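Local coordinates for anopheles gambiae adenosine kinase (Anopheles gambiae, PDB 3LOO), which catalyses the phosphorylation of adenosine to AMP with ATP as phosphate donor, as a kinase of the pfkB family, at residues 184-187 against 193-196. Sequence-based numbering, arbitrary orientation.
With B4P (bis(adenosine)-5'-tetraphosphate), chain D.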
loop_
_atom_site.group_PDB
_atom_site.type_symbol
_atom_site.label_atom_id
_atom_site.label_comp_id
_atom_site.label_asym_id
_atom_site.label_seq_id
_atom_site.Cartn_x
_atom_site.Cartn_y
_atom_site.Cartn_z
ATOM N N GLY A 184 2.848 -4.487 -3.309
ATOM C CA GLY A 184 3.561 -5.784 -3.335
ATOM C C GLY A 184 2.869 -6.849 -2.479
ATOM O O GLY A 184 2.905 -8.041 -2.812
ATOM N N PHE A 185 2.223 -6.431 -1.384
ATOM C CA PHE A 185 1.364 -7.312 -0.573
ATOM C C PHE A 185 0.361 -8.164 -1.397
ATOM O O PHE A 185 0.096 -9.334 -1.076
ATOM C CB PHE A 185 0.569 -6.462 0.426
ATOM C CG PHE A 185 1.392 -5.882 1.557
ATOM C CD1 PHE A 185 2.356 -6.663 2.233
ATOM C CD2 PHE A 185 1.152 -4.578 1.995
ATOM C CE1 PHE A 185 3.063 -6.159 3.315
ATOM C CE2 PHE A 185 1.877 -4.027 3.082
ATOM C CZ PHE A 185 2.844 -4.840 3.746
ATOM N N PHE A 186 -0.221 -7.547 -2.431
ATOM C CA PHE A 186 -1.211 -8.215 -3.280
ATOM C C PHE A 186 -0.607 -9.357 -4.104
ATOM O O PHE A 186 -1.345 -10.230 -4.581
ATOM C CB PHE A 186 -1.947 -7.177 -4.187
ATOM C CG PHE A 186 -3.119 -7.733 -4.990
ATOM C CD1 PHE A 186 -4.343 -8.026 -4.386
ATOM C CD2 PHE A 186 -3.010 -7.895 -6.370
ATOM C CE1 PHE A 186 -5.444 -8.493 -5.123
ATOM C CE2 PHE A 186 -4.089 -8.356 -7.126
ATOM C CZ PHE A 186 -5.318 -8.655 -6.509
ATOM N N PHE A 187 0.715 -9.359 -4.276
ATOM C CA PHE A 187 1.396 -10.494 -4.966
ATOM C C PHE A 187 1.197 -11.841 -4.268
ATOM O O PHE A 187 1.153 -12.896 -4.934
ATOM C CB PHE A 187 2.889 -10.247 -5.147
ATOM C CG PHE A 187 3.231 -9.114 -6.077
ATOM C CD1 PHE A 187 2.289 -8.130 -6.436
ATOM C CD2 PHE A 187 4.531 -8.996 -6.544
ATOM C CE1 PHE A 187 2.662 -7.078 -7.263
ATOM C CE2 PHE A 187 4.894 -7.954 -7.366
ATOM C CZ PHE A 187 3.965 -6.990 -7.718
ATOM N N SER A 193 -3.259 -11.206 -11.488
ATOM C CA SER A 193 -4.155 -10.047 -11.686
ATOM C C SER A 193 -3.352 -8.760 -11.787
ATOM O O SER A 193 -3.620 -7.946 -12.667
ATOM C CB SER A 193 -5.176 -9.903 -10.550
ATOM O OG SER A 193 -6.075 -10.968 -10.498
ATOM N N ALA A 194 -2.361 -8.591 -10.907
ATOM C CA ALA A 194 -1.548 -7.360 -10.885
ATOM C C ALA A 194 -0.823 -7.232 -12.228
ATOM O O ALA A 194 -0.764 -6.143 -12.803
ATOM C CB ALA A 194 -0.519 -7.379 -9.748
ATOM N N LEU A 195 -0.232 -8.336 -12.701
ATOM C CA LEU A 195 0.521 -8.294 -13.961
ATOM C C LEU A 195 -0.407 -8.006 -15.170
ATOM O O LEU A 195 -0.074 -7.252 -16.081
ATOM C CB LEU A 195 1.295 -9.609 -14.172
ATOM C CG LEU A 195 2.085 -9.747 -15.468
ATOM C CD1 LEU A 195 3.170 -8.714 -15.466
ATOM C CD2 LEU A 195 2.662 -11.192 -15.673
ATOM N N SER A 196 -1.551 -8.667 -15.179
ATOM C CA SER A 196 -2.511 -8.521 -16.260
ATOM C C SER A 196 -2.929 -7.034 -16.354
ATOM O O SER A 196 -2.939 -6.438 -17.421
ATOM C CB SER A 196 -3.678 -9.432 -15.941
ATOM O OG SER A 196 -4.721 -9.180 -16.812
HETATM P PA B4P D . 2.993 0.605 8.643
HETATM O O1A B4P D . 2.371 1.381 9.793
HETATM O O2A B4P D . 3.938 -0.543 8.996
HETATM O O3A B4P D . 3.929 1.656 7.872
HETATM P PB B4P D . 3.720 1.980 6.325
HETATM O O1B B4P D . 2.419 2.749 6.086
HETATM O O2B B4P D . 4.077 0.807 5.427
HETATM O O3B B4P D . 4.961 3.067 6.537
HETATM P PG B4P D . 6.389 3.095 5.793
HETATM O O1G B4P D . 7.449 2.398 6.575
HETATM O O2G B4P D . 6.159 2.554 4.395
HETATM O O3G B4P D . 6.736 4.653 5.671
HETATM P PD B4P D . 7.853 5.550 6.413
HETATM O O1D B4P D . 7.951 5.091 7.821
HETATM O O2D B4P D . 9.092 5.715 5.580
HETATM O O5E B4P D . 1.845 0.116 7.601
HETATM C C5E B4P D . 0.712 -0.382 8.278
HETATM C C4E B4P D . -0.313 -1.023 7.389
HETATM O O4E B4P D . 0.206 -2.122 6.639
HETATM C C3E B4P D . -1.368 -1.633 8.270
HETATM O O3E B4P D . -2.495 -0.741 8.170
HETATM C C2E B4P D . -1.689 -2.979 7.630
HETATM O O2E B4P D . -3.081 -3.220 7.390
HETATM C C1E B4P D . -0.867 -2.971 6.327
HETATM N N9A B4P D . -0.376 -4.331 6.039
HETATM C C8A B4P D . 0.519 -5.077 6.749
HETATM N N7A B4P D . 0.663 -6.278 6.115
HETATM C C5A B4P D . -0.163 -6.309 5.028
HETATM C C6A B4P D . -0.441 -7.240 4.013
HETATM N N6A B4P D . 0.125 -8.486 3.966
HETATM N N1A B4P D . -1.354 -6.920 3.062
HETATM C C2A B4P D . -1.956 -5.704 3.046
HETATM N N3A B4P D . -1.695 -4.793 3.997
HETATM C C4A B4P D . -0.802 -5.067 4.983
HETATM O O5F B4P D . 7.046 6.935 6.443
HETATM C C5F B4P D . 6.370 7.439 5.296
HETATM C C4F B4P D . 6.162 8.933 5.539
HETATM O O4F B4P D . 5.606 9.194 6.841
HETATM C C3F B4P D . 7.490 9.668 5.583
HETATM O O3F B4P D . 7.947 9.908 4.259
HETATM C C2F B4P D . 7.134 10.929 6.347
HETATM O O2F B4P D . 6.538 11.902 5.466
HETATM C C1F B4P D . 6.119 10.417 7.386
HETATM N N9B B4P D . 6.880 10.098 8.635
HETATM C C8B B4P D . 7.251 8.868 9.045
HETATM N N7B B4P D . 7.940 8.931 10.210
HETATM C C5B B4P D . 8.030 10.225 10.580
HETATM C C6B B4P D . 8.610 10.918 11.639
HETATM N N6B B4P D . 9.261 10.222 12.605
HETATM N N1B B4P D . 8.497 12.281 11.702
HETATM C C2B B4P D . 7.845 12.980 10.740
HETATM N N3B B4P D . 7.269 12.357 9.673
HETATM C C4B B4P D . 7.335 10.995 9.537
#
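F186 and F187 both reach A194, eight and seven residues further along the chain, and the contacts between 184-187 and 193-196 are van der Waals, with no hydrogen bond across. F186 meets the helix with the edge of its ring: CE2 lies 3.9 Å from CB of S193, which sits in the ring plane, while CD2 is 4.2 Å from CB of A194. The backbone N of A194 also lies at this edge, 4.2 Å from CE2 of F186. F187 brings CE1 to 4.0 Å from the same A194 methyl, approaching obliquely. The two rings leave the backbone differently: CG of F186 is anti to the backbone N (chi1 -173°), whereas that of F187 is anti to the carbonyl carbon (chi1 -66°), and the small A194 side chain is met by both. The CA of G184 lies over one face of the F187 ring, offset toward its rim. F160, edge-to-face with F186, and L225 and I228 of helix 222-228, touching F187 and A194 respectively, extend the buried packing.

The turn is closed by F187 N bonding to G184 O at 2.9 Å. The hydroxyl of S193 is hydrogen-bonded to that of S190, leaving its CB to meet F186.

F185 faces the ligand instead. Its ring lies face to face against one adenine of bis(adenosine)-5'-tetraphosphate, the planes almost parallel, with C5A 3.4 Å above the ring centre; its CB is 3.3 Å from N1A. N31 and G81 are among the residues that hydrogen-bond this ligand.

The loop thus joins strand 179-183 to helix 187-203 with consecutive phenylalanines serving different sides: F185 lines the ligand pocket against one adenine, probably in the adenosine site, while F186 and F187 pack against the helix through van der Waals contacts, with no hydrogen bond or salt bridge between the two segments.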